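Local coordinates for cycloalternan-forming enzyme (Listeria monocytogenes serovar 1/2a, PDB 5F7U), which belongs to glycoside hydrolase family 31, combining a TIM barrel with several beta-rich domains, among them a family 6 carbohydrate-binding module, at residues 247-252 / 259-264; 253-258 / 284-289; 266-271 / 306-311; 299-304 / 319-324. The protein carries 1 engineered substitution. All coordinates share one frame; numbering follows the deposited sequence.

Interaction 1: 247-252 / 259-264; sequences DEAFYG and TINQRG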
loop_
_atom_site.group_PDB
_atom_site.type_symbol
_atom_site.label_atom_id
_atom_site.label_comp_id
_atom_site.label_asym_id
_atom_site.label_seq_id
_atom_site.Cartn_x
_atom_site.Cartn_y
_atom_site.Cartn_z
ATOM N N ASP A 247 13.198 -1.272 -20.960
ATOM C CA ASP A 247 12.352 -2.180 -20.183
ATOM C C ASP A 247 12.259 -1.879 -18.701
ATOM O O ASP A 247 11.559 -2.581 -17.987
ATOM C CB ASP A 247 12.740 -3.641 -20.407
ATOM C CG ASP A 247 14.165 -3.959 -19.997
ATOM O OD1 ASP A 247 14.963 -3.065 -19.660
ATOM O OD2 ASP A 247 14.508 -5.150 -20.071
ATOM N N GLU A 248 12.953 -0.849 -18.226
ATOM C CA GLU A 248 12.988 -0.618 -16.784
ATOM C C GLU A 248 11.640 -0.119 -16.260
ATOM O O GLU A 248 11.059 0.791 -16.837
ATOM C CB GLU A 248 14.123 0.342 -16.401
ATOM C CG GLU A 248 14.376 0.340 -14.892
ATOM C CD GLU A 248 15.571 1.172 -14.474
ATOM O OE1 GLU A 248 16.102 1.950 -15.297
ATOM O OE2 GLU A 248 15.965 1.065 -13.293
ATOM N N ALA A 249 11.132 -0.772 -15.209
ATOM C CA ALA A 249 9.870 -0.381 -14.567
ATOM C C ALA A 249 10.153 0.315 -13.237
ATOM O O ALA A 249 11.134 -0.029 -12.542
ATOM C CB ALA A 249 8.990 -1.590 -14.349
ATOM N N PHE A 250 9.305 1.290 -12.885
ATOM C CA PHE A 250 9.505 2.106 -11.692
ATOM C C PHE A 250 8.257 2.125 -10.835
ATOM O O PHE A 250 7.193 2.587 -11.286
ATOM C CB PHE A 250 9.851 3.542 -12.080
ATOM C CG PHE A 250 11.085 3.653 -12.929
ATOM C CD1 PHE A 250 12.359 3.524 -12.351
ATOM C CD2 PHE A 250 10.984 3.921 -14.308
ATOM C CE1 PHE A 250 13.512 3.657 -13.135
ATOM C CE2 PHE A 250 12.135 4.045 -15.100
ATOM C CZ PHE A 250 13.396 3.918 -14.511
ATOM N N TYR A 251 8.409 1.649 -9.606
ATOM C CA TYR A 251 7.274 1.414 -8.723
ATOM C C TYR A 251 7.333 2.276 -7.488
ATOM O O TYR A 251 8.405 2.685 -7.073
ATOM C CB TYR A 251 7.282 -0.045 -8.272
ATOM C CG TYR A 251 7.349 -1.050 -9.400
ATOM C CD1 TYR A 251 6.269 -1.249 -10.260
ATOM C CD2 TYR A 251 8.492 -1.843 -9.574
ATOM C CE1 TYR A 251 6.332 -2.216 -11.276
ATOM C CE2 TYR A 251 8.561 -2.805 -10.578
ATOM C CZ TYR A 251 7.478 -2.987 -11.421
ATOM O OH TYR A 251 7.554 -3.929 -12.428
ATOM N N GLY A 252 6.171 2.518 -6.880
ATOM C CA GLY A 252 6.103 3.191 -5.592
ATOM C C GLY A 252 5.713 4.650 -5.730
ATOM O O GLY A 252 4.654 4.950 -6.243
ATOM N N THR A 259 -1.318 4.510 -12.324
ATOM C CA THR A 259 -0.557 3.373 -12.812
ATOM C C THR A 259 0.352 2.872 -11.695
ATOM O O THR A 259 0.727 3.640 -10.821
ATOM C CB THR A 259 0.271 3.732 -14.062
ATOM O OG1 THR A 259 0.960 2.561 -14.528
ATOM C CG2 THR A 259 1.254 4.888 -13.778
ATOM N N ILE A 260 0.671 1.588 -11.722
ATOM C CA ILE A 260 1.684 1.055 -10.790
ATOM C C ILE A 260 3.128 1.202 -11.296
ATOM O O ILE A 260 4.076 1.120 -10.520
ATOM C CB ILE A 260 1.368 -0.387 -10.303
ATOM C CG1 ILE A 260 1.302 -1.389 -11.458
ATOM C CG2 ILE A 260 0.068 -0.375 -9.486
ATOM C CD1 ILE A 260 2.607 -2.074 -11.776
ATOM N N ASN A 261 3.286 1.386 -12.604
ATOM C CA ASN A 261 4.599 1.553 -13.208
ATOM C C ASN A 261 4.675 2.964 -13.781
ATOM O O ASN A 261 4.023 3.269 -14.767
ATOM C CB ASN A 261 4.793 0.498 -14.302
ATOM C CG ASN A 261 6.087 0.678 -15.082
ATOM O OD1 ASN A 261 6.889 1.588 -14.822
ATOM N ND2 ASN A 261 6.282 -0.179 -16.072
ATOM N N GLN A 262 5.483 3.817 -13.168
ATOM C CA GLN A 262 5.512 5.238 -13.519
ATOM C C GLN A 262 6.369 5.578 -14.734
ATOM O O GLN A 262 6.497 6.742 -15.068
ATOM C CB GLN A 262 5.957 6.081 -12.301
ATOM C CG GLN A 262 4.993 5.998 -11.108
ATOM C CD GLN A 262 3.618 6.616 -11.368
ATOM O OE1 GLN A 262 3.477 7.540 -12.171
ATOM N NE2 GLN A 262 2.609 6.120 -10.678
ATOM N N ARG A 263 6.930 4.586 -15.426
ATOM C CA ARG A 263 7.696 4.913 -16.641
ATOM C C ARG A 263 6.814 5.701 -17.616
ATOM O O ARG A 263 5.696 5.310 -17.885
ATOM C CB ARG A 263 8.298 3.673 -17.317
ATOM C CG ARG A 263 9.394 4.047 -18.320
ATOM C CD ARG A 263 9.800 2.892 -19.246
ATOM N NE ARG A 263 10.927 3.336 -20.058
ATOM C CZ ARG A 263 12.191 3.294 -19.639
ATOM N NH1 ARG A 263 12.483 2.802 -18.431
ATOM N NH2 ARG A 263 13.163 3.765 -20.412
ATOM N N GLY A 264 7.340 6.824 -18.096
ATOM C CA GLY A 264 6.636 7.734 -18.993
ATOM C C GLY A 264 6.046 8.959 -18.322
ATOM O O GLY A 264 5.656 9.902 -19.023
HETATM O O HOH W 1 8.555 -0.353 -17.894
HETATM O O HOH W 2 3.491 4.107 -8.628
HETATM O O HOH W 3 3.884 1.080 -7.865
#

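Interaction 2: 253-258 / 284-289; sequences FGERYD and TYLAVP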
loop_
_atom_site.group_PDB
_atom_site.type_symbol
_atom_site.label_atom_id
_atom_site.label_comp_id
_atom_site.label_asym_id
_atom_site.label_seq_id
_atom_site.Cartn_x
_atom_site.Cartn_y
_atom_site.Cartn_z
ATOM N N PHE A 253 6.613 5.543 -5.300
ATOM C CA PHE A 253 6.386 7.004 -5.268
ATOM C C PHE A 253 5.276 7.438 -4.307
ATOM O O PHE A 253 4.674 8.508 -4.469
ATOM C CB PHE A 253 6.134 7.596 -6.670
ATOM C CG PHE A 253 7.211 7.285 -7.681
ATOM C CD1 PHE A 253 7.155 6.118 -8.450
ATOM C CD2 PHE A 253 8.266 8.187 -7.906
ATOM C CE1 PHE A 253 8.120 5.839 -9.413
ATOM C CE2 PHE A 253 9.241 7.920 -8.897
ATOM C CZ PHE A 253 9.166 6.740 -9.653
ATOM N N GLY A 254 5.017 6.616 -3.294
ATOM C CA GLY A 254 3.847 6.839 -2.448
ATOM C C GLY A 254 2.636 6.093 -2.964
ATOM O O GLY A 254 2.753 4.962 -3.452
ATOM N N GLU A 255 1.471 6.703 -2.807
ATOM C CA GLU A 255 0.206 6.079 -3.173
ATOM C C GLU A 255 -0.233 6.711 -4.506
ATOM O O GLU A 255 -0.445 7.930 -4.586
ATOM C CB GLU A 255 -0.801 6.325 -2.060
ATOM C CG GLU A 255 -2.174 5.734 -2.345
ATOM C CD GLU A 255 -3.143 6.018 -1.216
ATOM O OE1 GLU A 255 -3.052 7.136 -0.650
ATOM O OE2 GLU A 255 -3.960 5.132 -0.899
ATOM N N ARG A 256 -0.295 5.899 -5.557
ATOM C CA ARG A 256 -0.546 6.416 -6.911
ATOM C C ARG A 256 -1.745 5.701 -7.513
ATOM O O ARG A 256 -1.872 4.480 -7.380
ATOM C CB ARG A 256 0.709 6.238 -7.787
ATOM C CG ARG A 256 1.960 6.951 -7.239
ATOM C CD ARG A 256 1.782 8.461 -7.335
ATOM N NE ARG A 256 2.776 9.214 -6.583
ATOM C CZ ARG A 256 2.891 10.529 -6.621
ATOM N NH1 ARG A 256 2.107 11.259 -7.426
ATOM N NH2 ARG A 256 3.819 11.120 -5.884
ATOM N N TYR A 257 -2.618 6.467 -8.175
ATOM C CA TYR A 257 -3.934 5.972 -8.600
ATOM C C TYR A 257 -4.021 5.699 -10.092
ATOM O O TYR A 257 -4.986 5.054 -10.568
ATOM C CB TYR A 257 -5.008 7.016 -8.212
ATOM C CG TYR A 257 -5.182 7.202 -6.719
ATOM C CD1 TYR A 257 -4.238 7.935 -5.961
ATOM C CD2 TYR A 257 -6.293 6.671 -6.065
ATOM C CE1 TYR A 257 -4.398 8.126 -4.584
ATOM C CE2 TYR A 257 -6.468 6.846 -4.684
ATOM C CZ TYR A 257 -5.512 7.578 -3.960
ATOM O OH TYR A 257 -5.670 7.772 -2.617
ATOM N N ASP A 258 -3.040 6.232 -10.834
ATOM C CA ASP A 258 -3.061 6.191 -12.284
ATOM C C ASP A 258 -2.447 4.930 -12.888
ATOM O O ASP A 258 -3.001 4.370 -13.844
ATOM C CB ASP A 258 -2.440 7.477 -12.893
ATOM C CG ASP A 258 -1.017 7.808 -12.385
ATOM O OD1 ASP A 258 -0.498 7.206 -11.420
ATOM O OD2 ASP A 258 -0.399 8.726 -13.000
ATOM N N THR A 284 -2.378 12.807 -5.462
ATOM C CA THR A 284 -2.425 11.897 -4.324
ATOM C C THR A 284 -2.331 12.614 -2.988
ATOM O O THR A 284 -1.722 13.700 -2.884
ATOM C CB THR A 284 -1.334 10.813 -4.382
ATOM O OG1 THR A 284 -1.522 9.898 -3.284
ATOM C CG2 THR A 284 0.110 11.408 -4.330
ATOM N N TYR A 285 -2.924 11.974 -1.984
ATOM C CA TYR A 285 -2.863 12.442 -0.606
ATOM C C TYR A 285 -1.555 12.051 0.059
ATOM O O TYR A 285 -1.201 12.601 1.095
ATOM C CB TYR A 285 -3.951 11.758 0.217
ATOM C CG TYR A 285 -5.348 11.776 -0.352
ATOM C CD1 TYR A 285 -6.201 12.865 -0.116
ATOM C CD2 TYR A 285 -5.843 10.659 -1.073
ATOM C CE1 TYR A 285 -7.507 12.865 -0.591
ATOM C CE2 TYR A 285 -7.148 10.657 -1.554
ATOM C CZ TYR A 285 -7.957 11.762 -1.314
ATOM O OH TYR A 285 -9.223 11.737 -1.781
ATOM N N LEU A 286 -0.868 11.060 -0.503
ATOM C CA LEU A 286 0.245 10.418 0.203
ATOM C C LEU A 286 1.367 10.242 -0.814
ATOM O O LEU A 286 1.323 9.347 -1.649
ATOM C CB LEU A 286 -0.229 9.075 0.806
ATOM C CG LEU A 286 0.580 8.484 1.975
ATOM C CD1 LEU A 286 -0.144 7.220 2.443
ATOM C CD2 LEU A 286 2.009 8.165 1.571
ATOM N N ALA A 287 2.346 11.143 -0.742
ATOM C CA ALA A 287 3.403 11.253 -1.764
ATOM C C ALA A 287 4.731 11.024 -1.094
ATOM O O ALA A 287 5.038 11.663 -0.087
ATOM C CB ALA A 287 3.379 12.639 -2.397
ATOM N N VAL A 288 5.533 10.133 -1.667
ATOM C CA VAL A 288 6.789 9.703 -1.019
ATOM C C VAL A 288 7.875 9.736 -2.085
ATOM O O VAL A 288 7.685 9.161 -3.141
ATOM C CB VAL A 288 6.654 8.254 -0.479
ATOM C CG1 VAL A 288 7.981 7.794 0.115
ATOM C CG2 VAL A 288 5.505 8.145 0.548
ATOM N N PRO A 289 9.015 10.405 -1.825
ATOM C CA PRO A 289 10.064 10.483 -2.861
ATOM C C PRO A 289 10.987 9.247 -2.839
ATOM O O PRO A 289 12.188 9.364 -2.643
ATOM C CB PRO A 289 10.821 11.772 -2.470
ATOM C CG PRO A 289 10.721 11.773 -0.953
ATOM C CD PRO A 289 9.358 11.196 -0.624
HETATM O O HOH W 4 6.777 10.916 -5.333
#

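Interaction 3: 266-271 / 306-311; sequences DVETYV and HSQFQM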
loop_
_atom_site.group_PDB
_atom_site.type_symbol
_atom_site.label_atom_id
_atom_site.label_comp_id
_atom_site.label_asym_id
_atom_site.label_seq_id
_atom_site.Cartn_x
_atom_site.Cartn_y
_atom_site.Cartn_z
ATOM N N ASP A 266 5.818 12.210 -15.414
ATOM C CA ASP A 266 6.443 13.173 -14.500
ATOM C C ASP A 266 5.692 13.064 -13.191
ATOM O O ASP A 266 4.534 13.440 -13.121
ATOM C CB ASP A 266 6.323 14.605 -15.032
ATOM C CG ASP A 266 7.162 14.837 -16.258
ATOM O OD1 ASP A 266 8.345 14.460 -16.235
ATOM O OD2 ASP A 266 6.637 15.387 -17.255
ATOM N N VAL A 267 6.351 12.544 -12.167
ATOM C CA VAL A 267 5.698 12.237 -10.887
ATOM C C VAL A 267 6.000 13.353 -9.899
ATOM O O VAL A 267 7.165 13.643 -9.629
ATOM C CB VAL A 267 6.195 10.893 -10.314
ATOM C CG1 VAL A 267 5.408 10.539 -9.069
ATOM C CG2 VAL A 267 6.071 9.771 -11.346
ATOM N N GLU A 268 4.947 13.962 -9.350
ATOM C CA GLU A 268 5.119 15.066 -8.399
ATOM C C GLU A 268 5.039 14.520 -6.980
ATOM O O GLU A 268 4.046 13.872 -6.630
ATOM C CB GLU A 268 3.991 16.098 -8.557
ATOM C CG GLU A 268 3.797 16.622 -9.965
ATOM C CD GLU A 268 5.007 17.330 -10.560
ATOM O OE1 GLU A 268 5.911 17.811 -9.835
ATOM O OE2 GLU A 268 5.039 17.440 -11.804
ATOM N N THR A 269 6.065 14.802 -6.180
ATOM C CA THR A 269 6.041 14.478 -4.769
ATOM C C THR A 269 5.380 15.660 -4.056
ATOM O O THR A 269 6.032 16.617 -3.647
ATOM C CB THR A 269 7.448 14.210 -4.207
ATOM O OG1 THR A 269 8.149 13.328 -5.097
ATOM C CG2 THR A 269 7.337 13.538 -2.817
ATOM N N TYR A 270 4.063 15.593 -3.959
ATOM C CA TYR A 270 3.283 16.742 -3.515
ATOM C C TYR A 270 1.965 16.216 -2.982
ATOM O O TYR A 270 1.138 15.693 -3.751
ATOM C CB TYR A 270 3.010 17.653 -4.723
ATOM C CG TYR A 270 2.378 18.985 -4.393
ATOM C CD1 TYR A 270 3.154 20.044 -3.865
ATOM C CD2 TYR A 270 1.024 19.225 -4.676
ATOM C CE1 TYR A 270 2.586 21.287 -3.598
ATOM C CE2 TYR A 270 0.452 20.460 -4.415
ATOM C CZ TYR A 270 1.227 21.480 -3.877
ATOM O OH TYR A 270 0.634 22.702 -3.638
ATOM N N VAL A 271 1.746 16.373 -1.686
ATOM C CA VAL A 271 0.478 15.923 -1.102
ATOM C C VAL A 271 -0.654 16.857 -1.536
ATOM O O VAL A 271 -0.478 18.084 -1.602
ATOM C CB VAL A 271 0.529 15.801 0.444
ATOM C CG1 VAL A 271 1.608 14.792 0.879
ATOM C CG2 VAL A 271 0.703 17.155 1.138
ATOM N N HIS A 306 9.050 19.621 -2.189
ATOM C CA HIS A 306 8.513 19.058 -3.431
ATOM C C HIS A 306 9.647 18.627 -4.377
ATOM O O HIS A 306 10.642 19.338 -4.549
ATOM C CB HIS A 306 7.624 20.092 -4.115
ATOM C CG HIS A 306 7.369 19.797 -5.558
ATOM N ND1 HIS A 306 7.964 20.512 -6.573
ATOM C CD2 HIS A 306 6.602 18.854 -6.156
ATOM C CE1 HIS A 306 7.565 20.028 -7.737
ATOM N NE2 HIS A 306 6.736 19.023 -7.511
ATOM N N SER A 307 9.480 17.453 -4.970
ATOM C CA SER A 307 10.359 16.989 -6.033
ATOM C C SER A 307 9.497 16.507 -7.210
ATOM O O SER A 307 8.308 16.134 -7.039
ATOM C CB SER A 307 11.283 15.861 -5.545
ATOM O OG SER A 307 10.543 14.797 -4.945
ATOM N N GLN A 308 10.095 16.553 -8.394
ATOM C CA GLN A 308 9.508 15.952 -9.591
ATOM C C GLN A 308 10.433 14.869 -10.113
ATOM O O GLN A 308 11.616 15.127 -10.355
ATOM C CB GLN A 308 9.259 17.021 -10.666
ATOM C CG GLN A 308 8.500 16.498 -11.887
ATOM C CD GLN A 308 8.445 17.522 -12.998
ATOM O OE1 GLN A 308 9.452 17.865 -13.584
ATOM N NE2 GLN A 308 7.260 18.010 -13.282
ATOM N N PHE A 309 9.887 13.659 -10.281
ATOM C CA PHE A 309 10.618 12.538 -10.867
ATOM C C PHE A 309 10.187 12.391 -12.318
ATOM O O PHE A 309 9.021 12.086 -12.611
ATOM C CB PHE A 309 10.311 11.242 -10.089
ATOM C CG PHE A 309 10.996 11.161 -8.751
ATOM C CD1 PHE A 309 10.419 11.739 -7.596
ATOM C CD2 PHE A 309 12.202 10.492 -8.618
ATOM C CE1 PHE A 309 11.077 11.668 -6.350
ATOM C CE2 PHE A 309 12.853 10.394 -7.375
ATOM C CZ PHE A 309 12.297 10.991 -6.243
ATOM N N GLN A 310 11.127 12.631 -13.222
ATOM C CA GLN A 310 10.873 12.566 -14.643
ATOM C C GLN A 310 11.303 11.182 -15.130
ATOM O O GLN A 310 12.482 10.953 -15.388
ATOM C CB GLN A 310 11.665 13.675 -15.345
ATOM C CG GLN A 310 11.263 15.064 -14.855
ATOM C CD GLN A 310 12.141 16.165 -15.410
ATOM O OE1 GLN A 310 13.098 15.908 -16.139
ATOM N NE2 GLN A 310 11.823 17.401 -15.058
ATOM N N MET A 311 10.339 10.264 -15.273
ATOM C CA MET A 311 10.717 8.866 -15.466
ATOM C C MET A 311 10.662 8.479 -16.937
ATOM O O MET A 311 9.661 7.922 -17.412
ATOM C CB MET A 311 9.869 7.938 -14.566
ATOM C CG MET A 311 9.852 8.340 -13.081
ATOM S SD MET A 311 11.496 8.579 -12.345
ATOM C CE MET A 311 12.122 6.894 -12.342
#

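Interaction 4: 299-304 / 319-324; sequences MYVNSD and YSFVLD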
loop_
_atom_site.group_PDB
_atom_site.type_symbol
_atom_site.label_atom_id
_atom_site.label_comp_id
_atom_site.label_asym_id
_atom_site.label_seq_id
_atom_site.Cartn_x
_atom_site.Cartn_y
_atom_site.Cartn_z
ATOM N N MET A 299 15.580 4.102 -4.952
ATOM C CA MET A 299 16.202 5.433 -4.822
ATOM C C MET A 299 15.306 6.248 -3.923
ATOM O O MET A 299 14.118 6.325 -4.166
ATOM C CB MET A 299 16.326 6.133 -6.181
ATOM C CG MET A 299 16.997 7.516 -6.104
ATOM S SD MET A 299 17.373 8.230 -7.732
ATOM C CE MET A 299 18.694 7.149 -8.281
ATOM N N TYR A 300 15.905 6.862 -2.908
ATOM C CA TYR A 300 15.176 7.685 -1.950
ATOM C C TYR A 300 15.827 9.051 -1.897
ATOM O O TYR A 300 17.003 9.158 -1.568
ATOM C CB TYR A 300 15.163 7.021 -0.560
ATOM C CG TYR A 300 14.597 7.919 0.536
ATOM C CD1 TYR A 300 13.360 8.557 0.369
ATOM C CD2 TYR A 300 15.316 8.143 1.722
ATOM C CE1 TYR A 300 12.841 9.384 1.362
ATOM C CE2 TYR A 300 14.797 8.964 2.728
ATOM C CZ TYR A 300 13.568 9.580 2.526
ATOM O OH TYR A 300 13.039 10.394 3.501
ATOM N N VAL A 301 15.063 10.097 -2.223
ATOM C CA VAL A 301 15.589 11.473 -2.120
ATOM C C VAL A 301 15.110 11.972 -0.766
ATOM O O VAL A 301 13.903 12.140 -0.555
ATOM C CB VAL A 301 15.130 12.382 -3.286
ATOM C CG1 VAL A 301 15.604 13.836 -3.108
ATOM C CG2 VAL A 301 15.656 11.844 -4.610
ATOM N N ASN A 302 16.069 12.185 0.133
ATOM C CA ASN A 302 15.796 12.508 1.525
ATOM C C ASN A 302 15.553 13.995 1.709
ATOM O O ASN A 302 16.479 14.754 2.021
ATOM C CB ASN A 302 16.951 12.026 2.423
ATOM C CG ASN A 302 16.690 12.297 3.904
ATOM O OD1 ASN A 302 15.544 12.432 4.327
ATOM N ND2 ASN A 302 17.760 12.401 4.688
ATOM N N SER A 303 14.318 14.411 1.448
ATOM C CA SER A 303 13.903 15.802 1.640
ATOM C C SER A 303 12.395 15.868 1.652
ATOM O O SER A 303 11.738 15.150 0.907
ATOM C CB SER A 303 14.378 16.665 0.462
ATOM O OG SER A 303 14.017 18.029 0.686
ATOM N N ASP A 304 11.865 16.776 2.461
ATOM C CA ASP A 304 10.432 17.024 2.478
ATOM C C ASP A 304 9.996 18.056 1.448
ATOM O O ASP A 304 8.795 18.217 1.239
ATOM C CB ASP A 304 9.982 17.457 3.885
ATOM C CG ASP A 304 10.063 16.316 4.893
ATOM O OD1 ASP A 304 9.920 15.155 4.464
ATOM O OD2 ASP A 304 10.258 16.602 6.093
ATOM N N TYR A 319 16.074 9.043 -16.777
ATOM C CA TYR A 319 15.220 9.501 -15.666
ATOM C C TYR A 319 15.923 10.517 -14.788
ATOM O O TYR A 319 17.147 10.505 -14.665
ATOM C CB TYR A 319 14.580 8.365 -14.846
ATOM C CG TYR A 319 15.493 7.654 -13.872
ATOM C CD1 TYR A 319 15.671 8.135 -12.559
ATOM C CD2 TYR A 319 16.161 6.490 -14.251
ATOM C CE1 TYR A 319 16.499 7.456 -11.651
ATOM C CE2 TYR A 319 16.983 5.792 -13.354
ATOM C CZ TYR A 319 17.141 6.277 -12.051
ATOM O OH TYR A 319 17.971 5.598 -11.184
ATOM N N SER A 320 15.134 11.400 -14.173
ATOM C CA SER A 320 15.711 12.539 -13.466
ATOM C C SER A 320 14.897 12.831 -12.235
ATOM O O SER A 320 13.702 12.531 -12.210
ATOM C CB SER A 320 15.705 13.783 -14.351
ATOM O OG SER A 320 16.285 13.523 -15.629
ATOM N N PHE A 321 15.539 13.408 -11.222
ATOM C CA PHE A 321 14.769 14.084 -10.190
ATOM C C PHE A 321 15.145 15.546 -10.153
ATOM O O PHE A 321 16.281 15.909 -10.408
ATOM C CB PHE A 321 14.848 13.409 -8.810
ATOM C CG PHE A 321 16.223 13.388 -8.187
ATOM C CD1 PHE A 321 16.766 14.533 -7.596
ATOM C CD2 PHE A 321 16.957 12.194 -8.145
ATOM C CE1 PHE A 321 18.026 14.500 -7.006
ATOM C CE2 PHE A 321 18.216 12.145 -7.541
ATOM C CZ PHE A 321 18.754 13.309 -6.987
ATOM N N VAL A 322 14.154 16.376 -9.861
ATOM C CA VAL A 322 14.386 17.807 -9.683
ATOM C C VAL A 322 13.787 18.113 -8.327
ATOM O O VAL A 322 12.582 17.920 -8.117
ATOM C CB VAL A 322 13.725 18.660 -10.788
ATOM C CG1 VAL A 322 14.027 20.143 -10.556
ATOM C CG2 VAL A 322 14.249 18.253 -12.152
ATOM N N LEU A 323 14.639 18.533 -7.405
ATOM C CA LEU A 323 14.240 18.739 -6.014
ATOM C C LEU A 323 14.266 20.219 -5.697
ATOM O O LEU A 323 15.279 20.884 -5.948
ATOM C CB LEU A 323 15.212 17.995 -5.070
ATOM C CG LEU A 323 15.027 18.240 -3.564
ATOM C CD1 LEU A 323 13.703 17.715 -3.014
ATOM C CD2 LEU A 323 16.178 17.637 -2.772
ATOM N N ASP A 324 13.169 20.723 -5.134
ATOM C CA ASP A 324 13.083 22.130 -4.728
ATOM C C ASP A 324 13.856 22.397 -3.438
ATOM O O ASP A 324 14.155 21.485 -2.663
ATOM C CB ASP A 324 11.610 22.552 -4.547
ATOM C CG ASP A 324 10.812 22.507 -5.861
ATOM O OD1 ASP A 324 11.391 22.350 -6.966
ATOM O OD2 ASP A 324 9.584 22.655 -5.785
#

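Interaction 1: 247-252 / 259-264
Asn261 is the residue that ties the loop 259-264 to the strand beginning at Phe250. Its CG stands anti to the backbone N (chi1 174°), which lays the amide along Ala249 and Phe250. Two N-H groups grip Asn261 OD1: Phe250 N reaches it across the contact at 3.1 Å, and Arg263 N, two residues on, closes an Asx turn. Both bonds are nearly straight at the hydrogen, yet both donors sit above the amide plane instead of on a lone pair. The other branch, Asn261 ND2, rests on the methyl group of Ala249 (CB to ND2 3.5 Å) and has Asp735 and a water as partners; that water donates to Glu248 O. One step further, Gln262 N gives Phe250 O a short, straight bond of 2.8 Å. Arg263, extended from CG to NE, brings NH1 onto an in-plane lone pair of Glu248 O, with 2.9 Å between NH1 and O and a bend to 143° at the hydrogen. Arg263 NH1 also lies 3.6 Å from Phe250 CE2 and bonds to Thr244. Tyr251 and Ile260 run side by side in the same direction, Tyr251 CE1 3.8 Å from Ile260 CD1, and Ile260 O sits at the edge of the tyrosine ring. These two side chains pack on helix 607-622, whereas Phe250 meets Phe291 of strand 287-293 and Tyr319 of strand 318-327 edge-to-face.

Interaction 2: 253-258 / 284-289
Gly254 and Thr284 mark the tight part of this contact. Gly254 forms an antiparallel, non-hydrogen-bonded pair with Ala287, and its CA comes so close, 3.6 Å from Leu286 O, that a CB here would run into Leu286 O and Val288 N. Right beside it, Glu255 N donates to Leu286 O at 2.9 Å, almost along the C=O axis. Thr284 then closes the pairing: with OG1 anti to the backbone N (chi1 -175°), the hydroxyl donates a hydrogen bond to an in-plane lone pair of Glu255 O, the OG1 to O distance being 2.6 Å. The same OG1 accepts from Leu286 N in an ST turn and faces the edge of the Tyr257 ring. The methyl group of Thr284 lies over the centre of the Arg256 guanidinium, Thr284 CG2 3.7 Å from Arg256 CZ. Arg256, bent at chi2, grips Phe253 O side-on with NE and NH2. Toward Val288 the hydrogen bonding loosens, though the packing does not: Val288 N reaches Phe253 O only by a weak bond of 3.4 Å, and a water lies between Val288 O and Arg256 NH2, its arginine bond weak too. Elsewhere, Tyr257 OH meets the edge of Tyr285. This is a short antiparallel pairing at a chain corner of the mutarotase-like domain, packed against the TIM barrel where Tyr257 bonds Ser600 and Glu255 bonds Trp628, the side chain of Tyr285 about 6 Å from a bound alpha-D-glucopyranose.

Interaction 3: 266-271 / 306-311
The His306 ring has the backbone N of Gln308 above one face, off toward the rim, and the Glu268 carboxylate at its edge, nearly coplanar with it (21°). His306 NE2 donates to Glu268 OE1 at 2.7 Å, within the ring plane and onto the anti lone pair. Glu268, bent at chi2 (-60°), turns OE2 toward Gln308, and OE2 takes Gln308 NE2 at 2.7 Å on its syn lone pair; Gln308 OE1 in turn accepts from Gln310 NE2. ND1 of His306 faces Asp324, so the imidazole sits between two carboxylates, which would favour its charged form. On the opposite face of the sheet, Phe309 presents its ring edge to Thr269 OG1 (CE1 to OG1 3.6 Å). Thr269 OG1 and Ser307 OG share a hydrogen bond of 2.8 Å, while Val267 CB lies 4.1 Å from Phe309 CB. Between the two faces run straight backbone bonds: Val267 and Phe309 exchange two, the shorter from Val267 N to Phe309 O at 2.7 Å, and Thr269 N donates to Ser307 O. This is antiparallel pairing, well formed around Val267 and Phe309, that gives way to an inverse gamma turn centred on Thr269; its buried Phe309 packs on Pro289 and Phe321 inside the mutarotase-like beta-sandwich.

Interaction 4: 299-304 / 319-324
Met299 sends its side chain straight across toward the strand 319-324. From CB, CG leaves anti to the backbone N (chi1 -179°) and the chain stays extended to SD, the first atom to meet the other strand. The sulfur sits beside two rings at once: it is 4.0 Å from Phe321 CD2 and lies at the edge of that ring, and it is also at the edge of Tyr319, so both are Met-aromatic contacts. A bend at the last torsion (chi3 -70°) turns CE toward the tip of Tyr319, 3.4 Å from OH and close to the ring plane. The tyrosine hydroxyl bonds to Thr216.

Two residues along, Val301 splits its branches. CG2 stands over the middle of the Phe321 ring in a CH-pi contact, 3.8 Å from CD2 and 11° off the ring normal, while CG1 slides past Leu323, 3.9 Å from its CD2. Both aromatic rings reach this layer with CG in the crowded position between backbone N and carbonyl carbon. Ser303 ends the row, its CB 3.7 Å from Leu323 CD1.

The short strands run nearly parallel, yet their axes stay 10.2 Å apart and only side chains bridge the gap. Strand 297-301 is bonded to 287-293 and 333-338, strand 318-327 to 307-311 and 235-243: two sheets face to face, with part of the hydrophobic core between them, as in the beta-sandwich of galactose mutarotase-like domains.

In the fold
All four contacts belong to the beta-rich mutarotase-like part of the fold, their centres between 8 and 16 Å apart. Interactions 1 and 2 share strand 250-254 and come first along the chain; their segments alternate, as do those of interactions 2 and 3 and of interactions 3 and 4, so the chain keeps returning to strands laid down earlier. Interactions 3 and 4 are closest: strands 307-311 and 318-327 are neighbours, joined by Gln310 N and Ser320 O. Arg256 NH2 links interaction 2 to Glu268 O of interaction 3, and Pro289 O pairs with Val301 N of interaction 4. Together they lead from the sandwich core, at 299-304 and 319-324, to the strand ends and loops of interactions 1 and 2 that face the barrel.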